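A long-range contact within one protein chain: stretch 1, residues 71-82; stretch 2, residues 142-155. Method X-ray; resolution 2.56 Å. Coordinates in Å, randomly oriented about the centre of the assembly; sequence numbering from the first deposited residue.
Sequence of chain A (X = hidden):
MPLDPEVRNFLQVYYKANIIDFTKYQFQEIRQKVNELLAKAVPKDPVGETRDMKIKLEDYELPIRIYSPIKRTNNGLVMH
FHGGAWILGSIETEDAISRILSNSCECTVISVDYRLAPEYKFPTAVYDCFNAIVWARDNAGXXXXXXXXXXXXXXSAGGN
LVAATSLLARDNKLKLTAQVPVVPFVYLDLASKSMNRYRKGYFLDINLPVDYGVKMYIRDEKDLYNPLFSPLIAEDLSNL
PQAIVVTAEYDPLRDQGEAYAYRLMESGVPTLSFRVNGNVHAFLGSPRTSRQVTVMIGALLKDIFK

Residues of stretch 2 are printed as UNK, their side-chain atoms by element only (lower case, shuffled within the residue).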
# COMPACT_ATOMS: atom_id res chain seq x y z
N LYS A 71 32.57 6.48 -26.66
CA LYS A 71 33.78 5.88 -26.10
C LYS A 71 33.45 4.43 -25.76
O LYS A 71 32.58 4.16 -24.92
CB LYS A 71 34.26 6.61 -24.82
CG LYS A 71 34.02 8.12 -24.83
CD LYS A 71 35.03 8.93 -23.98
CE LYS A 71 35.13 10.42 -24.38
NZ LYS A 71 34.01 11.28 -23.85
N ARG A 72 34.16 3.50 -26.40
CA ARG A 72 33.96 2.08 -26.15
C ARG A 72 35.04 1.55 -25.21
O ARG A 72 36.20 1.54 -25.57
CB ARG A 72 34.01 1.33 -27.47
CG ARG A 72 33.45 -0.08 -27.42
CD ARG A 72 33.58 -0.77 -28.76
NE ARG A 72 33.09 -2.14 -28.65
CZ ARG A 72 32.99 -3.00 -29.65
NH1 ARG A 72 33.34 -2.64 -30.88
NH2 ARG A 72 32.54 -4.24 -29.43
N THR A 73 34.66 1.10 -24.01
CA THR A 73 35.62 0.65 -23.01
C THR A 73 35.40 -0.80 -22.56
O THR A 73 36.12 -1.27 -21.66
CB THR A 73 35.54 1.52 -21.75
OG1 THR A 73 34.21 1.46 -21.23
CG2 THR A 73 35.90 2.93 -22.07
N ASN A 74 34.43 -1.51 -23.15
CA ASN A 74 34.29 -2.93 -22.88
C ASN A 74 33.71 -3.69 -24.07
O ASN A 74 33.21 -3.08 -25.03
CB ASN A 74 33.47 -3.17 -21.62
CG ASN A 74 32.04 -2.72 -21.76
OD1 ASN A 74 31.24 -3.35 -22.43
ND2 ASN A 74 31.72 -1.59 -21.13
N ASN A 75 33.79 -5.02 -23.99
CA ASN A 75 33.32 -5.88 -25.07
C ASN A 75 31.94 -6.50 -24.78
O ASN A 75 31.63 -7.55 -25.30
CB ASN A 75 34.36 -6.95 -25.41
CG ASN A 75 34.80 -7.78 -24.19
OD1 ASN A 75 34.34 -7.54 -23.09
ND2 ASN A 75 35.69 -8.75 -24.40
N GLY A 76 31.13 -5.81 -24.00
CA GLY A 76 29.77 -6.22 -23.78
C GLY A 76 28.80 -5.84 -24.86
O GLY A 76 29.11 -5.03 -25.72
N LEU A 77 27.63 -6.47 -24.83
CA LEU A 77 26.58 -6.24 -25.80
C LEU A 77 25.23 -6.19 -25.13
O LEU A 77 24.92 -7.03 -24.31
CB LEU A 77 26.60 -7.35 -26.85
CG LEU A 77 25.42 -7.38 -27.84
CD1 LEU A 77 25.51 -6.21 -28.79
CD2 LEU A 77 25.31 -8.72 -28.57
N VAL A 78 24.42 -5.21 -25.51
CA VAL A 78 23.08 -5.05 -25.00
C VAL A 78 22.06 -5.15 -26.12
O VAL A 78 22.09 -4.34 -27.03
CB VAL A 78 22.91 -3.72 -24.28
CG1 VAL A 78 21.47 -3.52 -23.80
CG2 VAL A 78 23.90 -3.61 -23.10
N MET A 79 21.20 -6.16 -26.06
CA MET A 79 20.11 -6.30 -27.01
C MET A 79 18.94 -5.48 -26.51
O MET A 79 18.49 -5.67 -25.36
CB MET A 79 19.66 -7.73 -27.14
CG MET A 79 20.74 -8.70 -27.59
SD MET A 79 21.33 -8.39 -29.23
CE MET A 79 19.86 -8.50 -30.22
N HIS A 80 18.42 -4.60 -27.37
CA HIS A 80 17.37 -3.69 -26.97
C HIS A 80 16.09 -4.00 -27.74
O HIS A 80 16.07 -3.92 -28.96
CB HIS A 80 17.82 -2.25 -27.21
CG HIS A 80 16.79 -1.22 -26.85
ND1 HIS A 80 16.86 0.09 -27.29
CD2 HIS A 80 15.66 -1.30 -26.10
CE1 HIS A 80 15.84 0.77 -26.83
NE2 HIS A 80 15.10 -0.04 -26.09
N PHE A 81 15.03 -4.34 -27.02
CA PHE A 81 13.73 -4.58 -27.60
C PHE A 81 12.81 -3.43 -27.20
O PHE A 81 12.63 -3.19 -25.98
CB PHE A 81 13.18 -5.90 -27.09
CG PHE A 81 14.16 -7.05 -27.13
CD1 PHE A 81 14.96 -7.26 -28.23
CD2 PHE A 81 14.24 -7.93 -26.08
CE1 PHE A 81 15.82 -8.34 -28.29
CE2 PHE A 81 15.11 -9.03 -26.12
CZ PHE A 81 15.92 -9.21 -27.23
N HIS A 82 12.26 -2.71 -28.18
CA HIS A 82 11.37 -1.58 -27.89
C HIS A 82 10.02 -2.02 -27.35
O HIS A 82 9.64 -3.17 -27.50
CB HIS A 82 11.14 -0.72 -29.16
CG HIS A 82 10.36 -1.42 -30.23
ND1 HIS A 82 8.99 -1.43 -30.26
CD2 HIS A 82 10.76 -2.15 -31.30
CE1 HIS A 82 8.57 -2.13 -31.30
NE2 HIS A 82 9.63 -2.58 -31.95
N UNK A 142 32.71 -10.76 -35.20
CA UNK A 142 32.51 -9.69 -36.19
C UNK A 142 32.15 -8.39 -35.48
O UNK A 142 32.59 -7.31 -35.88
o UNK A 142 32.61 -8.77 -40.39
c UNK A 142 31.40 -10.11 -37.17
c UNK A 142 32.42 -9.56 -39.43
c UNK A 142 31.29 -9.28 -38.44
o UNK A 142 33.12 -10.57 -39.19
N UNK A 143 31.35 -8.50 -34.42
CA UNK A 143 30.90 -7.34 -33.65
C UNK A 143 31.94 -6.86 -32.62
O UNK A 143 31.81 -5.81 -32.04
c UNK A 143 27.24 -8.72 -33.25
c UNK A 143 27.91 -6.89 -34.77
c UNK A 143 28.43 -8.07 -33.96
c UNK A 143 29.56 -7.65 -33.00
N UNK A 144 32.98 -7.64 -32.39
CA UNK A 144 33.96 -7.36 -31.35
C UNK A 144 33.41 -7.47 -29.93
O UNK A 144 33.75 -6.67 -29.05
N UNK A 145 32.56 -8.46 -29.70
CA UNK A 145 31.97 -8.63 -28.38
C UNK A 145 32.25 -10.01 -27.82
O UNK A 145 32.46 -10.98 -28.57
c UNK A 145 30.45 -8.36 -28.38
c UNK A 145 30.17 -6.92 -28.80
c UNK A 145 28.48 -9.89 -28.79
c UNK A 145 29.73 -9.26 -29.37
N UNK A 146 32.24 -10.09 -26.49
CA UNK A 146 32.38 -11.34 -25.76
C UNK A 146 31.04 -12.08 -25.76
O UNK A 146 30.02 -11.50 -25.45
c UNK A 146 33.12 -12.33 -23.48
o UNK A 146 33.64 -12.19 -22.34
c UNK A 146 32.87 -11.04 -24.34
o UNK A 146 32.79 -13.45 -23.91
N UNK A 147 31.05 -13.35 -26.14
CA UNK A 147 29.86 -14.18 -26.09
C UNK A 147 29.26 -14.33 -24.69
O UNK A 147 28.05 -14.52 -24.58
c UNK A 147 30.62 -17.04 -28.62
c UNK A 147 30.86 -17.13 -30.11
c UNK A 147 30.28 -15.62 -28.18
n UNK A 147 31.39 -18.47 -30.50
c UNK A 147 30.14 -15.56 -26.67
N UNK A 148 30.06 -14.26 -23.64
CA UNK A 148 29.48 -14.38 -22.28
C UNK A 148 29.15 -13.02 -21.64
O UNK A 148 28.89 -12.95 -20.41
c UNK A 148 31.75 -14.71 -21.12
o UNK A 148 32.73 -15.37 -21.54
c UNK A 148 30.35 -15.28 -21.36
o UNK A 148 31.85 -13.63 -20.49
N UNK A 149 29.14 -11.95 -22.45
CA UNK A 149 28.75 -10.62 -21.97
C UNK A 149 27.60 -10.02 -22.78
O UNK A 149 27.60 -8.85 -23.11
c UNK A 149 32.15 -8.97 -21.19
c UNK A 149 33.40 -9.22 -20.37
c UNK A 149 31.05 -10.01 -21.04
c UNK A 149 29.93 -9.66 -21.98
n UNK A 149 33.06 -9.33 -18.95
N UNK A 150 26.59 -10.83 -23.06
CA UNK A 150 25.39 -10.41 -23.75
C UNK A 150 24.24 -10.16 -22.76
O UNK A 150 23.82 -11.08 -22.05
c UNK A 150 24.96 -11.46 -24.80
c UNK A 150 26.13 -11.73 -25.77
c UNK A 150 25.84 -12.77 -26.84
c UNK A 150 23.71 -10.98 -25.54
N UNK A 151 23.72 -8.93 -22.74
CA UNK A 151 22.59 -8.59 -21.88
C UNK A 151 21.37 -8.19 -22.72
O UNK A 151 21.52 -7.78 -23.88
c UNK A 151 22.96 -7.44 -20.97
N UNK A 152 20.17 -8.30 -22.13
CA UNK A 152 18.97 -7.85 -22.74
C UNK A 152 18.31 -6.69 -21.99
O UNK A 152 18.41 -6.59 -20.78
c UNK A 152 18.47 -10.03 -23.94
o UNK A 152 17.72 -9.61 -21.63
c UNK A 152 17.97 -9.00 -22.90
N UNK A 153 17.64 -5.80 -22.74
CA UNK A 153 17.03 -4.61 -22.19
C UNK A 153 15.73 -4.32 -22.94
O UNK A 153 15.64 -4.56 -24.14
c UNK A 153 17.45 -2.13 -21.94
c UNK A 153 18.01 -3.46 -22.30
c UNK A 153 16.81 -1.35 -22.91
c UNK A 153 16.42 0.40 -21.31
c UNK A 153 17.59 -1.62 -20.64
c UNK A 153 16.29 -0.10 -22.59
c UNK A 153 17.06 -0.37 -20.31
N UNK A 154 14.71 -3.83 -22.25
CA UNK A 154 13.43 -3.64 -22.86
C UNK A 154 12.46 -2.91 -21.98
O UNK A 154 12.51 -3.06 -20.78
N UNK A 155 11.59 -2.10 -22.60
CA UNK A 155 10.60 -1.27 -21.90
C UNK A 155 9.18 -1.73 -22.23
O UNK A 155 8.84 -1.90 -23.36
c UNK A 155 9.71 1.10 -21.64
c UNK A 155 12.67 1.99 -22.41
c UNK A 155 10.79 0.21 -22.25
c UNK A 155 12.20 0.67 -21.82

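Position 142 has three carbons, the third carrying two oxygens, and its side chain stays well clear of stretch 1: Glu142. Position 143 shows four carbons forked at the second, and its backbone O accepts a hydrogen bond from Arg72 NH2 at 3.1 Å, near the guanidinium plane; hence Leu143. Position 144 has no side chain and a positive phi just past a helix, a conformation that favours glycine; an ideal CB would lie 3.4 Å from Arg72 NH2. It is Gly144.

Position 145 has four carbons forked at the first, one arm two carbons long, and one carbon lies 3.4 Å from Leu77 CD2: Ile145. Position 146 has two carbons, the second bearing two oxygens, and its N donates to Asn75 O at 2.9 Å, a loop-to-loop bond before the strands pair; so Asp146. Position 147, four carbons in a row ending in nitrogen, points away from stretch 1: Lys147. Position 148 repeats the two-carbon, two-oxygen pattern without touching stretch 1. This is Asp148, whose N bonds to Asp146 OD1 at 2.9 Å inside a type I turn. Position 149 again has four carbons in a row and a nitrogen; one carbon lies 3.2 Å from Asn75 OD1, and the backbone O accepts from Leu77 N at 2.9 Å: Lys149.

Position 150 has four carbons forked at the first with one longer arm, and one carbon lies 4.1 Å from Leu77 CD2: Ile150. Position 151 has one carbon, a small side chain on the same face as Val78, so Ala151. Position 152 has a carbon carrying one oxygen and one carbon, the latter 4.1 Å from Phe81 CE2: Thr152. Position 153 is a carbon and a six-carbon ring, whose edge meets the face of His80, with centroids 5.1 Å apart and planes at 69°: Phe153. Position 154 has no side chain; an ideal CB would sit a tight 3.3 Å from Phe81 O, and the residue is Gly154. Position 155, four carbons forked at the first with one longer arm, set sideways to stretch 1, is Ile155.

The rule here is parallel strand pairing. Leu77, Met79 and Phe81 each donate N to a backbone O of stretch 2: Lys149, Ala151 and Phe153. Leu77 O and Met79 O accept from Ala151 N (2.7 Å) and Phe153 N (2.8 Å). Side chains alternate: Leu77 and Met79 share a face with Ile150 and Thr152, whereas Val78 and His80 share the other with Ala151 and Phe153. Backbone bonds fix the register, and each face adds its own packing.

Stretch 2, residues 142-155: ELGIDKDKIATFGI
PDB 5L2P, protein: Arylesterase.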